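PDB 2NLZ: cephalosporin acylase from Bacillus halodurans, which probably hydrolyses or transfers amide-linked acyl groups, as a member of the gamma-glutamyltranspeptidase family of N-terminal nucleophile hydrolases. Local coordinates for residues Arg200-Gly203 and His204-Thr207; Ala145-Tyr148 and Ala149-Tyr153. The protein carries 1 engineered substitution. All coordinates share one frame; numbering follows the deposited sequence.

Contact 1: residues Arg200-Gly203 and His204-Thr207; sequences RSQG and HADT
Ser201 and His204 meet at the start of helix 202-212, where the hydroxyl of the N-cap serine reaches the edge of the imidazole near the ring plane. The hydrogen bond between Ser201 OG and His204 ND1 measures 2.8 Å, and either atom could be the donor. Both side chains are set for it: OG of Ser201 stands anti to its own backbone N (chi1 -179°), while the imidazole leans back toward the N-terminal end of the helix, with CG opposite the carbonyl carbon. An alanine in place of His204 would remove the imidazole, and the buried Ser201 hydroxyl would probably lose this partner and become freer to turn.

Away from this pair, Gln202 and Asp206 come together one helical turn apart. The glutamine chain bends at chi2, which brings OE1 forward toward Asp206, and the amide and carboxylate planes lie 43° apart. Two acceptors face each other here, Gln202 OE1 and Asp206 OD1 at 3.0 Å, so the pair is not a hydrogen bond; the amide nitrogen NE2 is instead bonded to Glu150 OE2, on the neighbouring helix 143-151. Beneath the side chains the first i to i+4 bonds of the helix run from Ala205 N to Ser201 O, from Asp206 N to Gln202 O, the shortest of the three at 3.0 Å, and from Thr207 N to Gly203 O.

Around this first turn, Ala205 and His204 pack on helix 143-151, Ser201 and His204 touch Thr185 of helix 180-186, and strand 198-199 leads in just before the cap.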
loop_
_atom_site.group_PDB
_atom_site.type_symbol
_atom_site.label_atom_id
_atom_site.label_comp_id
_atom_site.label_asym_id
_atom_site.label_seq_id
_atom_site.Cartn_x
_atom_site.Cartn_y
_atom_site.Cartn_z
ATOM N N ARG D 200 -16.078 20.222 31.994
ATOM C CA ARG D 200 -17.273 21.039 31.973
ATOM C C ARG D 200 -16.897 22.484 32.207
ATOM O O ARG D 200 -15.796 22.781 32.656
ATOM C CB ARG D 200 -18.267 20.570 33.035
ATOM C CG ARG D 200 -17.652 20.344 34.416
ATOM C CD ARG D 200 -18.685 19.850 35.426
ATOM N NE ARG D 200 -19.755 20.824 35.645
ATOM C CZ ARG D 200 -19.699 21.824 36.521
ATOM N NH1 ARG D 200 -18.620 22.000 37.274
ATOM N NH2 ARG D 200 -20.727 22.652 36.642
ATOM N N SER D 201 -17.817 23.380 31.896
ATOM C CA SER D 201 -17.610 24.783 32.144
ATOM C C SER D 201 -18.941 25.476 32.404
ATOM O O SER D 201 -19.735 25.699 31.476
ATOM C CB SER D 201 -16.885 25.419 30.973
ATOM O OG SER D 201 -16.665 26.787 31.226
ATOM N N GLN D 202 -19.182 25.795 33.679
ATOM C CA GLN D 202 -20.360 26.558 34.084
ATOM C C GLN D 202 -20.350 27.936 33.447
ATOM O O GLN D 202 -21.404 28.485 33.134
ATOM C CB GLN D 202 -20.456 26.692 35.607
ATOM C CG GLN D 202 -21.575 25.876 36.248
ATOM C CD GLN D 202 -22.983 26.291 35.800
ATOM O OE1 GLN D 202 -23.201 27.407 35.311
ATOM N NE2 GLN D 202 -23.947 25.389 35.979
ATOM N N GLY D 203 -19.151 28.478 33.257
ATOM C CA GLY D 203 -18.976 29.748 32.584
ATOM C C GLY D 203 -19.604 29.726 31.205
ATOM O O GLY D 203 -20.459 30.561 30.893
ATOM N N HIS D 204 -19.189 28.754 30.395
ATOM C CA HIS D 204 -19.708 28.576 29.040
ATOM C C HIS D 204 -21.226 28.468 29.007
ATOM O O HIS D 204 -21.872 29.083 28.165
ATOM C CB HIS D 204 -19.098 27.339 28.388
ATOM C CG HIS D 204 -17.745 27.572 27.792
ATOM N ND1 HIS D 204 -16.613 27.735 28.558
ATOM C CD2 HIS D 204 -17.341 27.648 26.503
ATOM C CE1 HIS D 204 -15.570 27.901 27.765
ATOM N NE2 HIS D 204 -15.986 27.859 26.513
ATOM N N ALA D 205 -21.783 27.694 29.935
ATOM C CA ALA D 205 -23.229 27.553 30.065
ATOM C C ALA D 205 -23.938 28.886 30.336
ATOM O O ALA D 205 -24.903 29.223 29.639
ATOM C CB ALA D 205 -23.553 26.561 31.145
ATOM N N ASP D 206 -23.446 29.627 31.335
ATOM C CA ASP D 206 -24.025 30.909 31.756
ATOM C C ASP D 206 -24.075 31.920 30.620
ATOM O O ASP D 206 -25.113 32.549 30.365
ATOM C CB ASP D 206 -23.236 31.503 32.931
ATOM C CG ASP D 206 -23.417 30.714 34.221
ATOM O OD1 ASP D 206 -24.408 29.963 34.334
ATOM O OD2 ASP D 206 -22.560 30.844 35.121
ATOM N N THR D 207 -22.949 32.061 29.934
ATOM C CA THR D 207 -22.849 33.049 28.877
ATOM C C THR D 207 -23.656 32.655 27.633
ATOM O O THR D 207 -24.266 33.516 26.991
ATOM C CB THR D 207 -21.381 33.409 28.552
ATOM O OG1 THR D 207 -21.342 34.302 27.441
ATOM C CG2 THR D 207 -20.609 32.202 28.203
#

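Contact 2: residues Ala145-Tyr148 and Ala149-Tyr153; sequences AIRY and AEEGY
Arg147 and Glu151 lie side by side across the last turn of helix 143-151, a C-terminal helix end at which Gly152 leaves the helical conformation with positive phi. On this partly exposed side the contact is loose. Arg147 CG stands anti to the backbone N (chi1 -164°), which lays the arginine methylenes alongside Glu151. The carboxylate rests against them, with Glu151 OE1 3.4 Å from Arg147 CG, and the charged ends do not meet: Arg147 NE and Glu151 OE2 remain 5.3 Å apart. Any attraction between them is therefore probably weak, and Glu151 also packs on His542 of the second subunit, a residue of the purification tag. At the margin Glu150 runs alongside Ile146, pointing the same way, and Glu150 OE1 comes only to 3.9 Å from Ile146 CG2; its carboxylate is held from outside the turn, by a salt bridge from OE2 to Arg209.

The buried side is closer knit. Ala149 fits its CB over the carbonyls of Ala145 and Ile146, while its N is bonded to Ala145 O; beyond it lies Val60 of helix 47-61. Tyr148 packs on Leu61 of that helix and Ile146 on Leu208 of helix 202-212. Tyr153, past the glycine, sends its hydroxyl to the backbone oxygen of Val60.

The helix closes with a bent bond from Gly152 N to Tyr148 O, 2.8 Å long with an N-H...O angle of 138°, the donor standing 38° out of the carbonyl plane.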
loop_
_atom_site.group_PDB
_atom_site.type_symbol
_atom_site.label_atom_id
_atom_site.label_comp_id
_atom_site.label_asym_id
_atom_site.label_seq_id
_atom_site.Cartn_x
_atom_site.Cartn_y
_atom_site.Cartn_z
ATOM N N ALA D 145 -25.913 23.006 23.372
ATOM C CA ALA D 145 -24.621 23.614 23.693
ATOM C C ALA D 145 -24.514 23.914 25.178
ATOM O O ALA D 145 -23.484 23.630 25.790
ATOM C CB ALA D 145 -24.422 24.888 22.892
ATOM N N ILE D 146 -25.592 24.478 25.738
ATOM C CA ILE D 146 -25.713 24.787 27.173
ATOM C C ILE D 146 -25.694 23.511 27.997
ATOM O O ILE D 146 -24.957 23.403 28.975
ATOM C CB ILE D 146 -26.999 25.597 27.476
ATOM C CG1 ILE D 146 -26.900 26.993 26.859
ATOM C CG2 ILE D 146 -27.239 25.701 28.968
ATOM C CD1 ILE D 146 -28.239 27.676 26.651
ATOM N N ARG D 147 -26.489 22.538 27.574
ATOM C CA ARG D 147 -26.558 21.245 28.242
ATOM C C ARG D 147 -25.185 20.574 28.321
ATOM O O ARG D 147 -24.858 19.958 29.330
ATOM C CB ARG D 147 -27.545 20.330 27.509
ATOM C CG ARG D 147 -28.010 19.094 28.283
ATOM C CD ARG D 147 -28.400 17.906 27.375
ATOM N NE ARG D 147 -28.811 18.264 26.009
ATOM C CZ ARG D 147 -29.980 18.814 25.658
ATOM N NH1 ARG D 147 -30.897 19.125 26.568
ATOM N NH2 ARG D 147 -30.223 19.080 24.379
ATOM N N TYR D 148 -24.396 20.697 27.254
ATOM C CA TYR D 148 -23.071 20.087 27.207
ATOM C C TYR D 148 -22.113 20.811 28.138
ATOM O O TYR D 148 -21.284 20.183 28.788
ATOM C CB TYR D 148 -22.493 20.092 25.785
ATOM C CG TYR D 148 -23.094 19.081 24.824
ATOM C CD1 TYR D 148 -23.415 19.445 23.518
ATOM C CD2 TYR D 148 -23.335 17.765 25.215
ATOM C CE1 TYR D 148 -23.963 18.534 22.626
ATOM C CE2 TYR D 148 -23.884 16.849 24.328
ATOM C CZ TYR D 148 -24.195 17.245 23.034
ATOM O OH TYR D 148 -24.740 16.356 22.140
ATOM N N ALA D 149 -22.226 22.131 28.198
ATOM C CA ALA D 149 -21.333 22.915 29.027
ATOM C C ALA D 149 -21.571 22.660 30.512
ATOM O O ALA D 149 -20.621 22.580 31.278
ATOM C CB ALA D 149 -21.465 24.382 28.696
ATOM N N GLU D 150 -22.838 22.515 30.904
ATOM C CA GLU D 150 -23.208 22.287 32.308
ATOM C C GLU D 150 -22.921 20.868 32.781
ATOM O O GLU D 150 -22.365 20.669 33.856
ATOM C CB GLU D 150 -24.684 22.619 32.546
ATOM C CG GLU D 150 -24.920 24.049 32.985
ATOM C CD GLU D 150 -26.367 24.360 33.285
ATOM O OE1 GLU D 150 -27.246 23.950 32.498
ATOM O OE2 GLU D 150 -26.619 25.038 34.303
ATOM N N GLU D 151 -23.302 19.886 31.973
ATOM C CA GLU D 151 -23.178 18.490 32.361
ATOM C C GLU D 151 -21.799 17.934 32.053
ATOM O O GLU D 151 -21.304 17.073 32.768
ATOM C CB GLU D 151 -24.269 17.651 31.696
ATOM C CG GLU D 151 -25.661 17.909 32.278
ATOM C CD GLU D 151 -26.799 17.479 31.356
ATOM O OE1 GLU D 151 -27.912 18.035 31.501
ATOM O OE2 GLU D 151 -26.588 16.595 30.492
ATOM N N GLY D 152 -21.183 18.430 30.988
ATOM C CA GLY D 152 -19.831 18.009 30.619
ATOM C C GLY D 152 -19.757 16.886 29.600
ATOM O O GLY D 152 -20.754 16.226 29.315
ATOM N N TYR D 153 -18.562 16.666 29.061
ATOM C CA TYR D 153 -18.334 15.614 28.066
ATOM C C TYR D 153 -16.970 14.933 28.206
ATOM O O TYR D 153 -16.006 15.567 28.624
ATOM C CB TYR D 153 -18.498 16.173 26.646
ATOM C CG TYR D 153 -17.503 17.244 26.264
ATOM C CD1 TYR D 153 -16.356 16.933 25.540
ATOM C CD2 TYR D 153 -17.717 18.576 26.614
ATOM C CE1 TYR D 153 -15.438 17.916 25.188
ATOM C CE2 TYR D 153 -16.809 19.565 26.265
ATOM C CZ TYR D 153 -15.671 19.228 25.553
ATOM O OH TYR D 153 -14.775 20.209 25.201
#

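How the contacts relate
The two contacts lie with their centres about 8 Å apart, on neighbouring helices of the same gamma-glutamyltranspeptidase family region. Contact 2 comes first along the chain, at the end of helix 143-151, and contact 1 follows at the start of helix 202-212. The join combines a probable backbone bond, Ser201 N to Ala149 O at 3.0 Å, an arginine side chain on a backbone carbonyl, Arg200 NE to Glu150 O at 3.2 Å, and packing of Ala205 CB on Glu150 CG. Backbone bonding between Tyr153 and Trp199 continues the pairing beyond both helix ends. The C-terminal end of one helix is thus tied to the N-terminal end of another, joining parts of the chain some fifty residues apart.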